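Local coordinates for protein O-methyltransferase, putative (Bacillus cereus, PDB 3DUL) that probably acts as an S-adenosylmethionine-dependent O-methyltransferase, moving the methyl group of this cofactor onto a hydroxyl group of its substrate, at residues 71-76 with 101-106; 58-63 with 79-84; 43-48 with 206-211. All coordinates share one frame; numbering follows the deposited sequence.

After helices 7-18 and 23-32, the chain enters helix 44-57, whose first turn is met in contact 3 by strand 200-209, far along the chain. That contact therefore closes a very long loop, and the other two are nested inside it. Contact 2 opens next, at the start of strand 61-65. Before it closes just ahead of strand 85-90, helix 71-77 has already begun contact 1, which closes at the end of helix 93-105, so contacts 1 and 2 cross. They touch where Ile62 packs on the backbone of Leu76. Contact 1 joins two helices, contact 2 the ends of two parallel strands, and contact 3 a helix start to the antiparallel side of the sheet.

Contact 1 (71-76 with 101-106); sequences YSTIWL and SNIERA
With CG1 set beside the backbone N (chi1 -62°) and the chain turned again at chi2 (-53°), Ile74 drives its CD1 methyl across to helix 101-105, into the angle between Ile103 and Ala106. CD1 of Ile74 lies 3.5 Å from Ile103 CA, so the methyl reaches the backbone of the facing helix. The same Ile74 CD1 touches Ala106 CB at 3.7 Å and Ile103 CG1 at 4.0 Å, while Ile74 CG2 grazes Ala106 CB. Beside this, the side chains of Thr73 and Ile103 cross at about a right angle, Thr73 CG2 meeting Ile103 CD1 at 3.9 Å. Ile103 is extended at chi2, which carries this CD1 past Ile74 and on to the threonine.

The short helical segments approach to 9.5 Å at a crossing angle of -35°. They belong to successive helices of a Rossmann-like fold, 71-77 and 93-105, each following a parallel strand, and strand 112-116 packs against the contact through Val112 and Val114. Leu25 of helix 23-32 and Leu108 also pack on Ile74. Helix 71-77 also carries Ser72, which binds S-adenosyl-L-homocysteine.

The buried polar ends are satisfied by residues around the contact: Thr73 OG1 bonds to Glu64, and Asn102 ND2 to the carbonyl of Gly69. Between the two segments the contact is apolar packing, which sets few directional demands and leaves the direction-dependent bonds to surrounding residues.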
loop_
_atom_site.group_PDB
_atom_site.type_symbol
_atom_site.label_atom_id
_atom_site.label_comp_id
_atom_site.label_asym_id
_atom_site.label_seq_id
_atom_site.Cartn_x
_atom_site.Cartn_y
_atom_site.Cartn_z
ATOM N N TYR B 71 5.294 14.007 -12.579
ATOM C CA TYR B 71 6.091 13.318 -11.564
ATOM C C TYR B 71 5.511 11.929 -11.263
ATOM O O TYR B 71 6.201 10.910 -11.372
ATOM C CB TYR B 71 6.133 14.131 -10.273
ATOM C CG TYR B 71 6.998 13.528 -9.187
ATOM C CD1 TYR B 71 8.383 13.704 -9.190
ATOM C CD2 TYR B 71 6.430 12.797 -8.144
ATOM C CE1 TYR B 71 9.183 13.169 -8.167
ATOM C CE2 TYR B 71 7.217 12.254 -7.125
ATOM C CZ TYR B 71 8.589 12.445 -7.138
ATOM O OH TYR B 71 9.357 11.923 -6.114
ATOM N N SER B 72 4.240 11.886 -10.885
ATOM C CA SER B 72 3.618 10.603 -10.586
ATOM C C SER B 72 3.475 9.743 -11.833
ATOM O O SER B 72 3.524 8.514 -11.751
ATOM C CB SER B 72 2.267 10.818 -9.895
ATOM O OG SER B 72 2.476 11.225 -8.556
ATOM N N THR B 73 3.318 10.375 -12.997
ATOM C CA THR B 73 3.195 9.641 -14.249
ATOM C C THR B 73 4.461 8.812 -14.461
ATOM O O THR B 73 4.403 7.662 -14.902
ATOM C CB THR B 73 3.054 10.592 -15.466
ATOM O OG1 THR B 73 2.158 11.657 -15.139
ATOM C CG2 THR B 73 2.524 9.839 -16.678
ATOM N N ILE B 74 5.605 9.411 -14.147
ATOM C CA ILE B 74 6.892 8.744 -14.311
ATOM C C ILE B 74 6.961 7.488 -13.447
ATOM O O ILE B 74 7.293 6.410 -13.949
ATOM C CB ILE B 74 8.047 9.692 -13.944
ATOM C CG1 ILE B 74 8.031 10.899 -14.885
ATOM C CG2 ILE B 74 9.387 8.972 -14.054
ATOM C CD1 ILE B 74 8.032 10.527 -16.344
ATOM N N TRP B 75 6.643 7.635 -12.165
ATOM C CA TRP B 75 6.651 6.496 -11.239
ATOM C C TRP B 75 5.724 5.372 -11.721
ATOM O O TRP B 75 6.081 4.195 -11.675
ATOM C CB TRP B 75 6.237 6.935 -9.836
ATOM C CG TRP B 75 7.308 7.628 -9.064
ATOM C CD1 TRP B 75 7.375 8.963 -8.756
ATOM C CD2 TRP B 75 8.441 7.016 -8.445
ATOM N NE1 TRP B 75 8.478 9.211 -7.971
ATOM C CE2 TRP B 75 9.150 8.033 -7.767
ATOM C CE3 TRP B 75 8.929 5.700 -8.394
ATOM C CZ2 TRP B 75 10.319 7.778 -7.046
ATOM C CZ3 TRP B 75 10.089 5.449 -7.679
ATOM C CH2 TRP B 75 10.773 6.484 -7.013
ATOM N N LEU B 76 4.532 5.732 -12.187
ATOM C CA LEU B 76 3.597 4.730 -12.691
ATOM C C LEU B 76 4.147 4.016 -13.929
ATOM O O LEU B 76 4.163 2.778 -13.986
ATOM C CB LEU B 76 2.251 5.381 -13.038
ATOM C CG LEU B 76 1.396 5.900 -11.883
ATOM C CD1 LEU B 76 0.320 6.827 -12.429
ATOM C CD2 LEU B 76 0.754 4.722 -11.140
ATOM N N SER B 101 7.165 16.948 -21.602
ATOM C CA SER B 101 8.595 17.212 -21.717
ATOM C C SER B 101 9.339 16.457 -20.614
ATOM O O SER B 101 10.404 15.880 -20.850
ATOM C CB SER B 101 8.871 18.708 -21.584
ATOM O OG SER B 101 10.262 18.957 -21.553
ATOM N N ASN B 102 8.776 16.470 -19.407
ATOM C CA ASN B 102 9.386 15.771 -18.277
ATOM C C ASN B 102 9.345 14.266 -18.513
ATOM O O ASN B 102 10.305 13.552 -18.211
ATOM C CB ASN B 102 8.660 16.110 -16.970
ATOM C CG ASN B 102 8.983 17.506 -16.464
ATOM O OD1 ASN B 102 10.087 18.014 -16.667
ATOM N ND2 ASN B 102 8.027 18.121 -15.781
ATOM N N ILE B 103 8.227 13.790 -19.051
ATOM C CA ILE B 103 8.052 12.370 -19.353
ATOM C C ILE B 103 9.090 11.978 -20.398
ATOM O O ILE B 103 9.676 10.893 -20.350
ATOM C CB ILE B 103 6.644 12.101 -19.937
ATOM C CG1 ILE B 103 5.576 12.365 -18.874
ATOM C CG2 ILE B 103 6.545 10.666 -20.440
ATOM C CD1 ILE B 103 4.155 12.175 -19.390
ATOM N N GLU B 104 9.311 12.883 -21.343
ATOM C CA GLU B 104 10.260 12.652 -22.418
ATOM C C GLU B 104 11.686 12.512 -21.900
ATOM O O GLU B 104 12.421 11.626 -22.333
ATOM C CB GLU B 104 10.181 13.798 -23.423
ATOM C CG GLU B 104 10.611 13.422 -24.822
ATOM C CD GLU B 104 10.139 14.435 -25.842
ATOM O OE1 GLU B 104 10.723 15.541 -25.899
ATOM O OE2 GLU B 104 9.165 14.130 -26.570
ATOM N N ARG B 105 12.085 13.377 -20.974
ATOM C CA ARG B 105 13.441 13.279 -20.453
ATOM C C ARG B 105 13.635 12.026 -19.596
ATOM O O ARG B 105 14.761 11.674 -19.250
ATOM C CB ARG B 105 13.821 14.543 -19.677
ATOM C CG ARG B 105 13.050 14.810 -18.412
ATOM C CD ARG B 105 13.324 16.229 -17.941
ATOM N NE ARG B 105 14.753 16.499 -17.860
ATOM C CZ ARG B 105 15.332 17.613 -18.304
ATOM N NH1 ARG B 105 14.603 18.573 -18.861
ATOM N NH2 ARG B 105 16.645 17.761 -18.198
ATOM N N ALA B 106 12.538 11.351 -19.258
ATOM C CA ALA B 106 12.626 10.120 -18.481
ATOM C C ALA B 106 12.540 8.954 -19.468
ATOM O O ALA B 106 12.480 7.794 -19.072
ATOM C CB ALA B 106 11.485 10.045 -17.451
#

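Contact 2 (58-63 with 79-84); sequences GARNIL and GLSSGG
A beta-alpha-beta crossover brings these segments together: residues 58-63 lead into strand 61-65, and the loop of residues 79-84 returns from helix 71-77 to the neighbouring parallel strand 85-90. Arg60 and Ser82 meet at the exposed side. The arginine side chain leaves the backbone with CG beside the carbonyl carbon and then bends twice, at chi2 (113°) and chi3, so that it curls over the turn. NH1 of Arg60 donates to Ser82 OG at 2.9 Å with an N-H...O angle of 141°, a bent bond whose acceptor sits at the edge of the guanidinium but is tilted 26° from its plane. The same hydroxyl is close to the aliphatic part of the chain, with Ser82 OG 3.0 Å from Arg60 CD.

Nearer the strand, the backbones themselves approach. Arg60 O lies 3.1 Å from Gly84 CA, a tight fit in which the glycine puts no side chain between the two segments. Arg60 bonds through its backbone to Arg85, and Ile62, within the strand, to Arg85 and Val87. Beneath the turn, Leu80 CD2 fills the buried side: it touches Ile62 CD1 at 3.8 Å and Ala59 O at 3.6 Å. A water lies 3.1 Å from Ala59 O and 2.9 Å from Gly79 O and can donate to these carbonyls.

Ahead of Arg60, Gly58 with its positive phi is the C-prime residue of a Schellman motif that ends helix 44-57, with Ala59 N bonded to Val54 O. Asp135 accepts from the backbone N of Arg60 and Asn61. The contact thus joins the two ends of a crossover between the adjacent parallel strands 61-65 and 85-90, the repeating element of a Rossmann-like sheet.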
loop_
_atom_site.group_PDB
_atom_site.type_symbol
_atom_site.label_atom_id
_atom_site.label_comp_id
_atom_site.label_asym_id
_atom_site.label_seq_id
_atom_site.Cartn_x
_atom_site.Cartn_y
_atom_site.Cartn_z
ATOM N N GLY B 58 0.940 -6.181 -11.731
ATOM C CA GLY B 58 1.287 -6.540 -13.094
ATOM C C GLY B 58 0.407 -5.740 -14.047
ATOM O O GLY B 58 0.015 -6.215 -15.113
ATOM N N ALA B 59 0.086 -4.512 -13.649
ATOM C CA ALA B 59 -0.762 -3.632 -14.455
ATOM C C ALA B 59 -0.172 -3.358 -15.838
ATOM O O ALA B 59 1.036 -3.189 -15.974
ATOM C CB ALA B 59 -0.976 -2.320 -13.707
ATOM N N ARG B 60 -1.033 -3.301 -16.853
ATOM C CA ARG B 60 -0.607 -3.053 -18.234
ATOM C C ARG B 60 -1.344 -1.875 -18.878
ATOM O O ARG B 60 -0.885 -1.311 -19.869
ATOM C CB ARG B 60 -0.857 -4.291 -19.090
ATOM C CG ARG B 60 -0.174 -4.267 -20.441
ATOM C CD ARG B 60 0.912 -5.333 -20.488
ATOM N NE ARG B 60 0.388 -6.617 -20.026
ATOM C CZ ARG B 60 1.137 -7.660 -19.686
ATOM N NH1 ARG B 60 2.459 -7.583 -19.755
ATOM N NH2 ARG B 60 0.561 -8.776 -19.263
ATOM N N ASN B 61 -2.498 -1.527 -18.329
ATOM C CA ASN B 61 -3.296 -0.432 -18.875
ATOM C C ASN B 61 -3.636 0.484 -17.704
ATOM O O ASN B 61 -4.540 0.203 -16.919
ATOM C CB ASN B 61 -4.546 -1.015 -19.532
ATOM C CG ASN B 61 -5.375 0.028 -20.249
ATOM O OD1 ASN B 61 -4.837 0.940 -20.875
ATOM N ND2 ASN B 61 -6.696 -0.113 -20.176
ATOM N N ILE B 62 -2.901 1.592 -17.591
ATOM C CA ILE B 62 -3.078 2.515 -16.483
ATOM C C ILE B 62 -3.715 3.850 -16.865
ATOM O O ILE B 62 -3.442 4.387 -17.931
ATOM C CB ILE B 62 -1.714 2.831 -15.818
ATOM C CG1 ILE B 62 -1.074 1.535 -15.290
ATOM C CG2 ILE B 62 -1.893 3.828 -14.704
ATOM C CD1 ILE B 62 0.290 1.741 -14.622
ATOM N N LEU B 63 -4.554 4.364 -15.975
ATOM C CA LEU B 63 -5.199 5.661 -16.176
ATOM C C LEU B 63 -4.821 6.570 -15.013
ATOM O O LEU B 63 -4.936 6.182 -13.849
ATOM C CB LEU B 63 -6.728 5.517 -16.220
ATOM C CG LEU B 63 -7.529 6.829 -16.284
ATOM C CD1 LEU B 63 -7.228 7.537 -17.598
ATOM C CD2 LEU B 63 -9.026 6.549 -16.181
ATOM N N GLY B 79 6.622 1.356 -13.629
ATOM C CA GLY B 79 6.128 0.083 -13.136
ATOM C C GLY B 79 5.631 -0.866 -14.213
ATOM O O GLY B 79 5.414 -2.045 -13.947
ATOM N N LEU B 80 5.432 -0.354 -15.423
ATOM C CA LEU B 80 4.965 -1.173 -16.531
ATOM C C LEU B 80 6.095 -2.111 -16.951
ATOM O O LEU B 80 7.235 -1.946 -16.529
ATOM C CB LEU B 80 4.571 -0.286 -17.718
ATOM C CG LEU B 80 3.416 0.698 -17.496
ATOM C CD1 LEU B 80 3.354 1.693 -18.655
ATOM C CD2 LEU B 80 2.106 -0.064 -17.379
ATOM N N SER B 81 5.775 -3.081 -17.795
ATOM C CA SER B 81 6.772 -4.037 -18.264
ATOM C C SER B 81 6.802 -4.128 -19.790
ATOM O O SER B 81 7.541 -3.401 -20.454
ATOM C CB SER B 81 6.475 -5.418 -17.677
ATOM O OG SER B 81 5.179 -5.847 -18.065
ATOM N N SER B 82 5.991 -5.033 -20.331
ATOM C CA SER B 82 5.887 -5.272 -21.773
ATOM C C SER B 82 5.497 -4.028 -22.555
ATOM O O SER B 82 6.194 -3.014 -22.537
ATOM C CB SER B 82 4.829 -6.341 -22.035
ATOM O OG SER B 82 3.536 -5.815 -21.756
ATOM N N GLY B 83 4.377 -4.142 -23.264
ATOM C CA GLY B 83 3.856 -3.039 -24.043
ATOM C C GLY B 83 2.710 -2.402 -23.281
ATOM O O GLY B 83 1.609 -2.225 -23.813
ATOM N N GLY B 84 2.969 -2.071 -22.019
ATOM C CA GLY B 84 1.957 -1.445 -21.192
ATOM C C GLY B 84 1.803 0.015 -21.568
ATOM O O GLY B 84 2.599 0.549 -22.345
HETATM O O HOH W 1 3.495 -4.170 -14.353
#

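Contact 3 (43-48 with 206-211); sequences SPTQGK and QTVGSK
This is a buried, largely polar contact between the start of helix 44-57 and strand 200-209, the outermost strand of the sheet within this chain, where Ser43 and Thr45 meet Thr207 and Val208. Ser43 OG donates to Val208 O at 2.6 Å, with a C=O...O angle of 147° and the donor tilted 28° from the carbonyl plane. A water between Thr45 N and Val208 O supplies a second bond to that carbonyl, donating to Val208 O at 3.1 Å while accepting from the helix. Thr45 and Thr207 slide past each other in opposite directions, their hydroxyls joined by a hydrogen bond of 2.6 Å between the OG1 atoms.

Ser43 is at the same time the N-cap of the helix. With OG turned to the side away from its own backbone N (chi1 180°), the serine accepts from Gln46 N (3.1 Å to Ser43 OG) as it gives its proton to the strand, so one hydroxyl both caps the helix and ties it to the sheet. The Thr207 CG2 methyl fits alongside, 3.5 Å from Gln46 CB and 3.3 Å from the Ser43 OG hydroxyl, the side chains of Thr207 and Gln46 crossing at about a right angle. Beyond that methyl, the Gln46 amide turns to another partner, NE2 donating to Asp166.

The second subunit reaches the same place. Thr207 OG1 bonds to Ala204 O of that subunit, and Thr45 O to Thr203 OG1 of it, while Gln206 makes backbone bonds across the dimer interface.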
loop_
_atom_site.group_PDB
_atom_site.type_symbol
_atom_site.label_atom_id
_atom_site.label_comp_id
_atom_site.label_asym_id
_atom_site.label_seq_id
_atom_site.Cartn_x
_atom_site.Cartn_y
_atom_site.Cartn_z
ATOM N N SER B 43 6.047 13.452 -3.051
ATOM C CA SER B 43 6.331 12.302 -2.201
ATOM C C SER B 43 6.999 11.131 -2.912
ATOM O O SER B 43 6.336 10.339 -3.591
ATOM C CB SER B 43 5.033 11.822 -1.545
ATOM O OG SER B 43 5.261 10.696 -0.714
ATOM N N PRO B 44 8.329 11.015 -2.777
ATOM C CA PRO B 44 9.063 9.917 -3.408
ATOM C C PRO B 44 8.549 8.569 -2.885
ATOM O O PRO B 44 8.477 7.595 -3.636
ATOM C CB PRO B 44 10.506 10.178 -2.984
ATOM C CG PRO B 44 10.564 11.666 -2.908
ATOM C CD PRO B 44 9.258 12.025 -2.231
ATOM N N THR B 45 8.206 8.514 -1.596
ATOM C CA THR B 45 7.695 7.269 -1.015
ATOM C C THR B 45 6.352 6.886 -1.637
ATOM O O THR B 45 6.068 5.701 -1.815
ATOM C CB THR B 45 7.561 7.342 0.539
ATOM O OG1 THR B 45 6.914 8.563 0.927
ATOM C CG2 THR B 45 8.937 7.246 1.202
ATOM N N GLN B 46 5.522 7.871 -1.976
ATOM C CA GLN B 46 4.250 7.551 -2.619
ATOM C C GLN B 46 4.514 7.129 -4.065
ATOM O O GLN B 46 3.865 6.230 -4.596
ATOM C CB GLN B 46 3.281 8.739 -2.614
ATOM C CG GLN B 46 1.898 8.312 -3.104
ATOM C CD GLN B 46 0.970 9.469 -3.392
ATOM O OE1 GLN B 46 1.250 10.311 -4.250
ATOM N NE2 GLN B 46 -0.150 9.511 -2.684
ATOM N N GLY B 47 5.467 7.792 -4.711
ATOM C CA GLY B 47 5.799 7.435 -6.076
ATOM C C GLY B 47 6.269 5.989 -6.114
ATOM O O GLY B 47 5.861 5.207 -6.970
ATOM N N LYS B 48 7.129 5.636 -5.168
ATOM C CA LYS B 48 7.654 4.280 -5.080
ATOM C C LYS B 48 6.490 3.305 -4.866
ATOM O O LYS B 48 6.421 2.241 -5.487
ATOM C CB LYS B 48 8.620 4.189 -3.903
ATOM C CG LYS B 48 10.031 3.844 -4.278
ATOM C CD LYS B 48 10.133 2.426 -4.802
ATOM C CE LYS B 48 11.585 2.066 -5.028
ATOM N NZ LYS B 48 12.398 2.291 -3.796
ATOM N N GLN B 206 -1.308 6.579 4.390
ATOM C CA GLN B 206 -0.630 7.864 4.303
ATOM C C GLN B 206 0.850 7.572 4.090
ATOM O O GLN B 206 1.337 6.485 4.418
ATOM C CB GLN B 206 -0.821 8.679 5.585
ATOM C CG GLN B 206 0.069 8.252 6.742
ATOM C CD GLN B 206 -0.098 9.127 7.979
ATOM O OE1 GLN B 206 0.656 9.011 8.946
ATOM N NE2 GLN B 206 -1.097 10.002 7.954
ATOM N N THR B 207 1.554 8.541 3.526
ATOM C CA THR B 207 2.981 8.419 3.281
ATOM C C THR B 207 3.520 9.837 3.454
ATOM O O THR B 207 2.788 10.799 3.219
ATOM C CB THR B 207 3.247 7.897 1.852
ATOM O OG1 THR B 207 4.624 7.526 1.727
ATOM C CG2 THR B 207 2.915 8.963 0.818
ATOM N N VAL B 208 4.772 9.982 3.879
ATOM C CA VAL B 208 5.317 11.324 4.076
ATOM C C VAL B 208 5.641 11.991 2.751
ATOM O O VAL B 208 5.908 11.321 1.759
ATOM C CB VAL B 208 6.599 11.316 4.944
ATOM C CG1 VAL B 208 7.780 10.779 4.151
ATOM C CG2 VAL B 208 6.884 12.724 5.447
ATOM N N GLY B 209 5.611 13.320 2.749
ATOM C CA GLY B 209 5.916 14.075 1.548
ATOM C C GLY B 209 6.732 15.303 1.906
ATOM O O GLY B 209 7.059 15.513 3.074
ATOM N N SER B 210 7.053 16.123 0.911
ATOM C CA SER B 210 7.838 17.328 1.145
ATOM C C SER B 210 7.144 18.304 2.087
ATOM O O SER B 210 7.775 18.853 2.992
ATOM C CB SER B 210 8.148 18.023 -0.182
ATOM O OG SER B 210 6.964 18.334 -0.891
ATOM N N LYS B 211 5.847 18.516 1.877
ATOM C CA LYS B 211 5.075 19.432 2.711
ATOM C C LYS B 211 3.992 18.722 3.521
ATOM O O LYS B 211 2.816 19.069 3.432
ATOM C CB LYS B 211 4.446 20.527 1.839
ATOM C CG LYS B 211 5.484 21.457 1.218
ATOM C CD LYS B 211 4.868 22.536 0.337
ATOM C CE LYS B 211 4.233 21.948 -0.910
ATOM N NZ LYS B 211 3.726 23.005 -1.824
HETATM O O HOH W 2 8.718 10.694 0.536
#